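Local coordinates for malonyl CoA:acyl carrier protein malonyltransferase (Streptomyces coelicolor, PDB 1NM2) that probably transfers the malonyl group from coenzyme A to the acyl carrier protein, an early step of fatty acid biosynthesis, at residues L158-A166 against P255-E263. Residues are numbered along the deposited sequence; the frame is centred on the assembly and turned at random.
Sequences LTPANVNGA and PVRWDLCME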
# COMPACT_ATOMS: atom_id res chain seq x y z
N LEU A 158 -20.70 -3.50 8.79
CA LEU A 158 -19.49 -3.15 8.06
C LEU A 158 -18.25 -3.65 8.81
O LEU A 158 -18.34 -4.06 9.96
CB LEU A 158 -19.38 -1.63 7.90
CG LEU A 158 -20.44 -0.81 7.17
CD1 LEU A 158 -20.62 -1.35 5.77
CD2 LEU A 158 -21.75 -0.83 7.93
N THR A 159 -17.10 -3.60 8.15
CA THR A 159 -15.87 -4.02 8.79
C THR A 159 -14.88 -2.86 8.69
O THR A 159 -14.91 -2.08 7.74
CB THR A 159 -15.25 -5.24 8.09
OG1 THR A 159 -14.67 -4.83 6.84
CG2 THR A 159 -16.30 -6.29 7.81
N PRO A 160 -14.02 -2.70 9.70
CA PRO A 160 -13.04 -1.61 9.66
C PRO A 160 -11.87 -2.05 8.78
O PRO A 160 -10.83 -2.47 9.28
CB PRO A 160 -12.66 -1.45 11.13
CG PRO A 160 -12.70 -2.86 11.62
CD PRO A 160 -13.98 -3.40 11.00
N ALA A 161 -12.07 -1.95 7.47
CA ALA A 161 -11.08 -2.35 6.47
C ALA A 161 -9.72 -1.65 6.59
O ALA A 161 -8.68 -2.24 6.30
CB ALA A 161 -11.65 -2.14 5.08
N ASN A 162 -9.74 -0.39 7.00
CA ASN A 162 -8.52 0.38 7.17
C ASN A 162 -8.50 1.05 8.54
O ASN A 162 -9.43 1.77 8.89
CB ASN A 162 -8.42 1.52 6.14
CG ASN A 162 -7.77 1.10 4.82
OD1 ASN A 162 -7.34 1.95 4.06
ND2 ASN A 162 -7.73 -0.20 4.54
N VAL A 163 -7.45 0.79 9.31
CA VAL A 163 -7.25 1.44 10.60
C VAL A 163 -5.87 2.04 10.36
O VAL A 163 -4.84 1.40 10.57
CB VAL A 163 -7.20 0.43 11.76
CG1 VAL A 163 -7.03 1.18 13.09
CG2 VAL A 163 -8.50 -0.37 11.80
N ASN A 164 -5.87 3.28 9.88
CA ASN A 164 -4.64 3.96 9.50
C ASN A 164 -3.90 4.82 10.50
O ASN A 164 -2.88 5.42 10.15
CB ASN A 164 -4.90 4.78 8.24
CG ASN A 164 -5.40 3.92 7.10
OD1 ASN A 164 -4.97 2.77 6.95
ND2 ASN A 164 -6.29 4.46 6.29
N GLY A 165 -4.38 4.89 11.73
CA GLY A 165 -3.70 5.69 12.73
C GLY A 165 -4.18 7.13 12.70
O GLY A 165 -4.90 7.53 11.79
N ALA A 166 -3.77 7.91 13.70
CA ALA A 166 -4.18 9.30 13.78
C ALA A 166 -5.70 9.35 13.85
O ALA A 166 -6.32 10.32 13.43
CB ALA A 166 -3.68 10.07 12.57
N PRO A 255 -8.38 -6.66 7.45
CA PRO A 255 -8.20 -5.22 7.69
C PRO A 255 -6.73 -4.79 7.65
O PRO A 255 -5.84 -5.57 8.01
CB PRO A 255 -8.80 -5.03 9.09
CG PRO A 255 -9.88 -6.08 9.14
CD PRO A 255 -9.18 -7.28 8.52
N VAL A 256 -6.48 -3.56 7.23
CA VAL A 256 -5.12 -3.02 7.18
C VAL A 256 -4.87 -2.27 8.49
O VAL A 256 -5.43 -1.20 8.72
CB VAL A 256 -4.94 -2.02 6.00
CG1 VAL A 256 -3.58 -1.34 6.10
CG2 VAL A 256 -5.06 -2.75 4.66
N ARG A 257 -4.03 -2.84 9.35
CA ARG A 257 -3.73 -2.19 10.62
C ARG A 257 -2.46 -1.36 10.52
O ARG A 257 -1.44 -1.69 11.11
CB ARG A 257 -3.58 -3.23 11.74
CG ARG A 257 -4.89 -3.95 12.07
CD ARG A 257 -5.99 -2.94 12.41
NE ARG A 257 -5.66 -2.16 13.60
CZ ARG A 257 -5.70 -2.64 14.84
NH1 ARG A 257 -5.38 -1.86 15.87
NH2 ARG A 257 -6.07 -3.89 15.06
N TRP A 258 -2.54 -0.28 9.75
CA TRP A 258 -1.40 0.61 9.57
C TRP A 258 -1.09 1.29 10.90
O TRP A 258 0.06 1.68 11.16
CB TRP A 258 -1.67 1.66 8.50
CG TRP A 258 -0.44 2.44 8.16
CD1 TRP A 258 -0.21 3.77 8.40
CD2 TRP A 258 0.76 1.93 7.57
NE1 TRP A 258 1.06 4.11 8.01
CE2 TRP A 258 1.68 3.01 7.49
CE3 TRP A 258 1.15 0.67 7.10
CZ2 TRP A 258 2.96 2.85 6.96
CZ3 TRP A 258 2.43 0.51 6.57
CH2 TRP A 258 3.32 1.60 6.51
N ASP A 259 -2.11 1.42 11.75
CA ASP A 259 -1.92 2.03 13.06
C ASP A 259 -0.88 1.23 13.86
O ASP A 259 0.03 1.80 14.47
CB ASP A 259 -3.25 2.06 13.83
CG ASP A 259 -3.82 0.67 14.09
OD1 ASP A 259 -4.30 0.43 15.22
OD2 ASP A 259 -3.80 -0.18 13.17
N LEU A 260 -1.03 -0.09 13.84
CA LEU A 260 -0.11 -0.97 14.56
C LEU A 260 1.27 -0.98 13.93
O LEU A 260 2.27 -1.19 14.62
CB LEU A 260 -0.68 -2.39 14.62
CG LEU A 260 -1.99 -2.47 15.42
CD1 LEU A 260 -2.52 -3.90 15.42
CD2 LEU A 260 -1.74 -1.98 16.83
N CYS A 261 1.34 -0.78 12.62
CA CYS A 261 2.62 -0.76 11.95
C CYS A 261 3.42 0.45 12.48
O CYS A 261 4.62 0.33 12.75
CB CYS A 261 2.43 -0.67 10.44
SG CYS A 261 1.79 -2.19 9.70
N MET A 262 2.75 1.59 12.62
CA MET A 262 3.43 2.78 13.12
C MET A 262 3.82 2.61 14.59
O MET A 262 4.85 3.13 15.01
CB MET A 262 2.55 4.04 12.94
CG MET A 262 2.41 4.49 11.47
SD MET A 262 1.73 6.16 11.22
CE MET A 262 0.01 5.88 11.66
N GLU A 263 3.00 1.90 15.36
CA GLU A 263 3.31 1.64 16.76
C GLU A 263 4.60 0.83 16.83
O GLU A 263 5.45 1.04 17.69
CB GLU A 263 2.18 0.84 17.43
CG GLU A 263 0.91 1.63 17.69
CD GLU A 263 1.13 2.80 18.63
OE1 GLU A 263 1.78 2.60 19.68
OE2 GLU A 263 0.65 3.91 18.32
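N164 O lies at the edge of the W258 indole, near its plane and 3.6 Å from CD1, while C261 CB covers one face of that ring and the amide of N164 stands 69° from it. At the R257 guanidinium, L260 CD1 sits over the centre of one face, D259 OD1 occupies the edge in plane, and V163 CB approaches NE obliquely. These groups lie just past a parallel bridge between N162 and V256, by which the short, weakly bonded strand 256-257 joins the edge of the acyltransferase's ferredoxin-like subdomain beside 159-165, just before helix 258-267. Two nearly straight bonds define it: V256 N to A161 O (2.7 Å, 169° at the hydrogen) and V163 N to V256 O (2.9 Å). A161 O is gripped twice, since N162 ND2 reaches it from the opposite carbonyl face; A161 O lies in the plane of the N162 amide, which fixes that amide's rotation. Next along, D259 N, in the first turn of the helix, donates to V163 O. R257 holds D259 side-on, NE to OD2 and NH1 to OD1 (2.6 Å), because its chain bends at chi2 and chi3. V163 CG1, anti to the backbone N (chi1 -179°), rests 3.4 Å from D259 CG. With D259 replaced by an alanine, the R257 guanidinium would probably lose its anionic mate and be freer to turn, and V163 CG1 would lose the carboxylate it rests on. H97 NE2, within the presumed nucleophile elbow, is hydrogen-bonded to N164 OD1, and the H97 ring meets W258, tying this junction to the likely active site. N164 O finds no polar partner; M262 CE, swung round by a bend at chi3, lies 3.3 Å from it.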